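Invasion protein InvA (Salmonella enterica, PDB 2X49) serves in the export apparatus of the Salmonella type III secretion system, involved in invading intestinal epithelial cells, and is represented here by its C-terminal domain. Local coordinates at residues E23-R32 against R42-D50. Sequence-based numbering, arbitrary orientation.
Sequences EKAQLAERLR and RLPEVLLRD
R32 reaches from the helix to the backbone that leads into strand 46-50 and grips the carbonyl of L43: NH2 donates to L43 O at 2.9 Å, nearly straight at 171°. That oxygen lies in the guanidinium plane, although the donor itself is tilted from the plane of the carbonyl. NE adds a weak, bent bond to the same oxygen, and it also sits 3.0 Å from P44 O. The bend at chi3 (84°) turns the guanidinium off the line of its extended inner chain and toward the 43-45 backbone. The backbone N of E45 lies over one face of the group, near its border rather than over its centre. E45 OE1 stays 4.0 Å from R32 NH1, far from the plane of the guanidinium, so the attraction is one of charge alone. One water ties the same ends together, donating to R32 O and accepting from L43 N.

Inward, the aliphatic part of R32 and V46 run alongside each other in opposite senses, R32 CG lying 3.9 Å from V46 CG2. That methyl also meets L31 CD2, while V46 CG1 faces the small A28 CB at 3.9 Å, where helix and strand backbones come close. The leucines L31 and L43 cross at about a right angle, L31 CG against L43 CD1, 3.8 Å. At the far end L48 extends the apolar strip to L27 and the CG of E23, whose carboxylate pairs with R19.

The 27-32 part of helix 27-39 runs roughly antiparallel to strand 46-50 (150° between their directions), an outermost strand of a mixed four-stranded sheet, hydrogen-bonded in parallel to strand 10-14. Helices 16-24 and 27-39 connect these two parallel strands in a beta-alpha-beta crossover, and helix 125-139 packs against L27, L31 and L43.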
ATOM      1  N   GLU A  23      17.165  -5.086 -17.922  1.00 17.39           N
ATOM      2  CA  GLU A  23      16.722  -6.123 -18.851  1.00 17.72           C
ATOM      3  C   GLU A  23      17.142  -7.520 -18.437  1.00 17.71           C
ATOM      4  O   GLU A  23      16.380  -8.493 -18.522  1.00 17.47           O
ATOM      5  CB  GLU A  23      17.171  -5.864 -20.297  1.00 18.89           C
ATOM      6  CG  GLU A  23      16.499  -4.633 -20.845  1.00 22.11           C
ATOM      7  CD  GLU A  23      17.064  -4.183 -22.178  1.00 25.47           C
ATOM      8  OE1 GLU A  23      18.039  -4.785 -22.676  1.00 28.09           O
ATOM      9  OE2 GLU A  23      16.505  -3.219 -22.729  1.00 24.71           O
ATOM     10  N   LYS A  24      18.403  -7.648 -18.042  1.00 17.08           N
ATOM     11  CA  LYS A  24      18.916  -8.966 -17.671  1.00 17.57           C
ATOM     12  C   LYS A  24      18.224  -9.495 -16.445  1.00 16.50           C
ATOM     13  O   LYS A  24      18.044 -10.698 -16.291  1.00 17.10           O
ATOM     14  CB  LYS A  24      20.428  -8.960 -17.442  1.00 17.50           C
ATOM     15  CG  LYS A  24      21.174  -8.781 -18.720  1.00 22.93           C
ATOM     16  CD  LYS A  24      22.645  -8.443 -18.487  1.00 26.59           C
ATOM     17  CE  LYS A  24      23.460  -8.824 -19.704  1.00 27.16           C
ATOM     18  NZ  LYS A  24      24.913  -8.529 -19.494  1.00 28.92           N
ATOM     19  N   ALA A  25      17.870  -8.554 -15.590  1.00 17.18           N
ATOM     20  CA  ALA A  25      17.207  -8.865 -14.293  1.00 17.03           C
ATOM     21  C   ALA A  25      15.714  -9.120 -14.484  1.00 16.92           C
ATOM     22  O   ALA A  25      15.012  -9.542 -13.590  1.00 17.28           O
ATOM     23  CB  ALA A  25      17.407  -7.759 -13.307  1.00 17.71           C
ATOM     24  N   GLN A  26      15.274  -8.922 -15.699  1.00 16.88           N
ATOM     25  CA  GLN A  26      13.853  -9.077 -16.077  1.00 17.84           C
ATOM     26  C   GLN A  26      12.917  -8.248 -15.203  1.00 17.43           C
ATOM     27  O   GLN A  26      11.839  -8.725 -14.764  1.00 16.64           O
ATOM     28  CB  GLN A  26      13.449 -10.549 -16.035  1.00 18.49           C
ATOM     29  CG  GLN A  26      14.229 -11.450 -17.031  1.00 20.89           C
ATOM     30  CD  GLN A  26      13.603 -12.816 -17.255  1.00 27.75           C
ATOM     31  OE1 GLN A  26      12.421 -13.036 -16.958  1.00 34.07           O
ATOM     32  NE2 GLN A  26      14.380 -13.737 -17.799  1.00 29.76           N
ATOM     33  N   LEU A  27      13.324  -7.018 -14.987  1.00 18.17           N
ATOM     34  CA  LEU A  27      12.551  -6.031 -14.203  1.00 20.11           C
ATOM     35  C   LEU A  27      11.086  -6.032 -14.598  1.00 19.75           C
ATOM     36  O   LEU A  27      10.200  -6.140 -13.745  1.00 18.85           O
ATOM     37  CB  LEU A  27      13.094  -4.621 -14.346  1.00 21.06           C
ATOM     38  CG  LEU A  27      12.398  -3.521 -13.533  1.00 24.64           C
ATOM     39  CD1 LEU A  27      12.434  -3.898 -12.092  1.00 27.55           C
ATOM     40  CD2 LEU A  27      13.025  -2.155 -13.800  1.00 28.48           C
ATOM     41  N   ALA A  28      10.839  -5.867 -15.879  1.00 19.38           N
ATOM     42  CA  ALA A  28       9.438  -5.624 -16.340  1.00 18.35           C
ATOM     43  C   ALA A  28       8.571  -6.834 -16.077  1.00 18.78           C
ATOM     44  O   ALA A  28       7.438  -6.748 -15.542  1.00 17.69           O
ATOM     45  CB  ALA A  28       9.424  -5.260 -17.854  1.00 19.34           C
ATOM     46  N   GLU A  29       9.146  -7.978 -16.377  1.00 19.15           N
ATOM     47  CA  GLU A  29       8.416  -9.261 -16.357  1.00 20.56           C
ATOM     48  C   GLU A  29       8.159  -9.656 -14.914  1.00 21.18           C
ATOM     49  O   GLU A  29       7.068 -10.110 -14.553  1.00 21.09           O
ATOM     50  CB  GLU A  29       9.159 -10.351 -17.144  1.00 22.18           C
ATOM     51  CG  GLU A  29       9.496  -9.927 -18.620  1.00 25.89           C
ATOM     52  CD  GLU A  29      10.980  -9.428 -18.860  1.00 28.18           C
ATOM     53  OE1 GLU A  29      11.740 -10.102 -19.621  1.00 33.71           O
ATOM     54  OE2 GLU A  29      11.378  -8.361 -18.331  1.00 21.03           O
ATOM     55  N   ARG A  30       9.155  -9.375 -14.088  1.00 19.88           N
ATOM     56  CA  ARG A  30       9.090  -9.761 -12.667  1.00 21.14           C
ATOM     57  C   ARG A  30       8.120  -8.849 -11.885  1.00 19.97           C
ATOM     58  O   ARG A  30       7.399  -9.290 -10.973  1.00 20.28           O
ATOM     59  CB  ARG A  30      10.463  -9.743 -12.022  1.00 21.17           C
ATOM     60  CG  ARG A  30      11.231 -10.963 -12.381  1.00 24.16           C
ATOM     61  CD  ARG A  30      12.731 -10.728 -12.143  1.00 29.31           C
ATOM     62  NE  ARG A  30      13.017 -10.703 -10.714  1.00 34.10           N
ATOM     63  CZ  ARG A  30      14.171 -10.345 -10.157  1.00 37.55           C
ATOM     64  NH1 ARG A  30      15.216  -9.966 -10.888  1.00 37.17           N
ATOM     65  NH2 ARG A  30      14.282 -10.384  -8.834  1.00 38.48           N
ATOM     66  N   LEU A  31       8.087  -7.584 -12.270  1.00 18.65           N
ATOM     67  CA  LEU A  31       7.105  -6.628 -11.709  1.00 19.24           C
ATOM     68  C   LEU A  31       5.700  -7.157 -11.943  1.00 19.08           C
ATOM     69  O   LEU A  31       4.845  -7.172 -11.029  1.00 18.19           O
ATOM     70  CB  LEU A  31       7.258  -5.203 -12.271  1.00 19.19           C
ATOM     71  CG  LEU A  31       6.149  -4.196 -11.972  1.00 19.52           C
ATOM     72  CD1 LEU A  31       6.084  -3.994 -10.460  1.00 20.42           C
ATOM     73  CD2 LEU A  31       6.416  -2.837 -12.728  1.00 21.59           C
ATOM     74  N   ARG A  32       5.467  -7.594 -13.166  1.00 17.87           N
ATOM     75  CA  ARG A  32       4.113  -8.043 -13.573  1.00 17.20           C
ATOM     76  C   ARG A  32       3.758  -9.334 -12.895  1.00 16.90           C
ATOM     77  O   ARG A  32       2.656  -9.475 -12.356  1.00 16.91           O
ATOM     78  CB  ARG A  32       3.928  -8.175 -15.085  1.00 18.29           C
ATOM     79  CG  ARG A  32       4.003  -6.830 -15.756  1.00 18.59           C
ATOM     80  CD  ARG A  32       3.842  -6.940 -17.237  1.00 22.98           C
ATOM     81  NE  ARG A  32       2.416  -6.980 -17.540  1.00 26.61           N
ATOM     82  CZ  ARG A  32       1.841  -7.629 -18.542  1.00 33.15           C
ATOM     83  NH1 ARG A  32       2.537  -8.363 -19.395  1.00 33.56           N
ATOM     84  NH2 ARG A  32       0.537  -7.540 -18.684  1.00 34.84           N
ATOM     85  N   ARG A  42      -3.820  -8.152 -12.549  1.00 17.94           N
ATOM     86  CA  ARG A  42      -2.804  -8.048 -13.596  1.00 18.47           C
ATOM     87  C   ARG A  42      -2.501  -6.605 -13.903  1.00 18.26           C
ATOM     88  O   ARG A  42      -3.399  -5.766 -13.986  1.00 19.49           O
ATOM     89  CB  ARG A  42      -3.284  -8.698 -14.861  1.00 17.84           C
ATOM     90  CG  ARG A  42      -3.787 -10.094 -14.750  1.00 19.66           C
ATOM     91  CD  ARG A  42      -2.649 -11.022 -14.905  1.00 23.75           C
ATOM     92  NE  ARG A  42      -3.075 -12.416 -15.075  1.00 22.11           N
ATOM     93  CZ  ARG A  42      -2.202 -13.416 -15.109  1.00 20.86           C
ATOM     94  NH1 ARG A  42      -0.933 -13.129 -15.043  1.00 19.82           N
ATOM     95  NH2 ARG A  42      -2.589 -14.665 -15.218  1.00 25.11           N
ATOM     96  N   LEU A  43      -1.209  -6.314 -14.001  1.00 16.25           N
ATOM     97  CA  LEU A  43      -0.810  -4.991 -14.527  1.00 15.73           C
ATOM     98  C   LEU A  43      -0.821  -4.919 -16.032  1.00 16.12           C
ATOM     99  O   LEU A  43      -0.762  -5.930 -16.702  1.00 16.55           O
ATOM    100  CB  LEU A  43       0.606  -4.621 -14.019  1.00 15.78           C
ATOM    101  CG  LEU A  43       0.852  -4.513 -12.508  1.00 16.21           C
ATOM    102  CD1 LEU A  43       2.367  -4.406 -12.163  1.00 20.41           C
ATOM    103  CD2 LEU A  43       0.149  -3.304 -12.004  1.00 16.35           C
ATOM    104  N   PRO A  44      -0.870  -3.692 -16.583  1.00 15.58           N
ATOM    105  CA  PRO A  44      -0.608  -3.529 -18.001  1.00 15.78           C
ATOM    106  C   PRO A  44       0.823  -3.883 -18.328  1.00 15.45           C
ATOM    107  O   PRO A  44       1.638  -4.125 -17.445  1.00 16.67           O
ATOM    108  CB  PRO A  44      -0.740  -2.014 -18.209  1.00 15.37           C
ATOM    109  CG  PRO A  44      -1.534  -1.536 -17.032  1.00 16.41           C
ATOM    110  CD  PRO A  44      -1.098  -2.394 -15.925  1.00 15.72           C
ATOM    111  N   GLU A  45       1.079  -3.905 -19.605  1.00 15.03           N
ATOM    112  CA  GLU A  45       2.474  -4.042 -20.102  1.00 16.33           C
ATOM    113  C   GLU A  45       3.326  -2.927 -19.554  1.00 17.20           C
ATOM    114  O   GLU A  45       2.866  -1.835 -19.208  1.00 18.23           O
ATOM    115  CB  GLU A  45       2.483  -3.964 -21.622  1.00 16.07           C
ATOM    116  CG  GLU A  45       1.749  -5.066 -22.348  1.00 15.92           C
ATOM    117  CD  GLU A  45       2.654  -6.192 -22.763  1.00 19.90           C
ATOM    118  OE1 GLU A  45       3.868  -6.156 -22.456  1.00 21.74           O
ATOM    119  OE2 GLU A  45       2.158  -7.071 -23.470  1.00 19.68           O
ATOM    120  N   VAL A  46       4.573  -3.284 -19.308  1.00 17.70           N
ATOM    121  CA  VAL A  46       5.563  -2.384 -18.750  1.00 17.70           C
ATOM    122  C   VAL A  46       6.672  -2.179 -19.757  1.00 16.86           C
ATOM    123  O   VAL A  46       7.294  -3.113 -20.215  1.00 18.93           O
ATOM    124  CB  VAL A  46       6.134  -2.958 -17.477  1.00 17.89           C
ATOM    125  CG1 VAL A  46       7.279  -2.076 -16.959  1.00 18.57           C
ATOM    126  CG2 VAL A  46       5.044  -3.144 -16.364  1.00 19.13           C
ATOM    127  N   LEU A  47       6.810  -0.941 -20.171  1.00 16.58           N
ATOM    128  CA  LEU A  47       7.834  -0.509 -21.149  1.00 14.72           C
ATOM    129  C   LEU A  47       8.959   0.215 -20.407  1.00 16.07           C
ATOM    130  O   LEU A  47       8.734   1.018 -19.503  1.00 16.33           O
ATOM    131  CB  LEU A  47       7.270   0.407 -22.265  1.00 14.50           C
ATOM    132  CG  LEU A  47       5.952  -0.044 -22.888  1.00 17.04           C
ATOM    133  CD1 LEU A  47       5.390   0.977 -23.873  1.00 21.01           C
ATOM    134  CD2 LEU A  47       6.119  -1.374 -23.595  1.00 22.76           C
ATOM    135  N   LEU A  48      10.171  -0.110 -20.772  1.00 15.68           N
ATOM    136  CA  LEU A  48      11.362   0.658 -20.305  1.00 16.53           C
ATOM    137  C   LEU A  48      11.785   1.657 -21.369  1.00 16.23           C
ATOM    138  O   LEU A  48      11.826   1.365 -22.578  1.00 15.92           O
ATOM    139  CB  LEU A  48      12.584  -0.236 -19.979  1.00 16.57           C
ATOM    140  CG  LEU A  48      12.404  -1.382 -18.990  1.00 20.43           C
ATOM    141  CD1 LEU A  48      13.761  -2.041 -18.638  1.00 22.05           C
ATOM    142  CD2 LEU A  48      11.645  -1.055 -17.746  1.00 20.71           C
ATOM    143  N   ARG A  49      12.117   2.845 -20.890  1.00 15.35           N
ATOM    144  CA  ARG A  49      12.592   3.946 -21.737  1.00 15.88           C
ATOM    145  C   ARG A  49      13.773   4.623 -21.058  1.00 15.39           C
ATOM    146  O   ARG A  49      13.780   4.756 -19.855  1.00 14.90           O
ATOM    147  CB  ARG A  49      11.460   4.936 -22.001  1.00 17.69           C
ATOM    148  CG  ARG A  49      11.806   6.142 -22.810  1.00 22.37           C
ATOM    149  CD  ARG A  49      10.528   6.895 -23.286  1.00 27.05           C
ATOM    150  NE  ARG A  49       9.508   5.992 -23.846  1.00 33.93           N
ATOM    151  CZ  ARG A  49       8.277   6.368 -24.201  1.00 36.39           C
ATOM    152  NH1 ARG A  49       7.897   7.626 -24.052  1.00 37.98           N
ATOM    153  NH2 ARG A  49       7.413   5.483 -24.693  1.00 38.62           N
ATOM    154  N   ASP A  50      14.805   4.976 -21.801  1.00 15.63           N
ATOM    155  CA  ASP A  50      15.915   5.678 -21.147  1.00 15.50           C
ATOM    156  C   ASP A  50      15.482   7.115 -20.849  1.00 15.42           C
ATOM    157  O   ASP A  50      14.958   7.799 -21.683  1.00 17.92           O
ATOM    158  CB  ASP A  50      17.154   5.656 -22.042  1.00 16.92           C
ATOM    159  CG  ASP A  50      17.733   4.256 -22.219  1.00 18.50           C
ATOM    160  OD1 ASP A  50      17.268   3.295 -21.548  1.00 21.31           O
ATOM    161  OD2 ASP A  50      18.636   4.120 -23.076  1.00 21.24           O
TER
HETATM  162  O   HOH W   1       0.527  -8.524 -13.642  1.00 21.33           O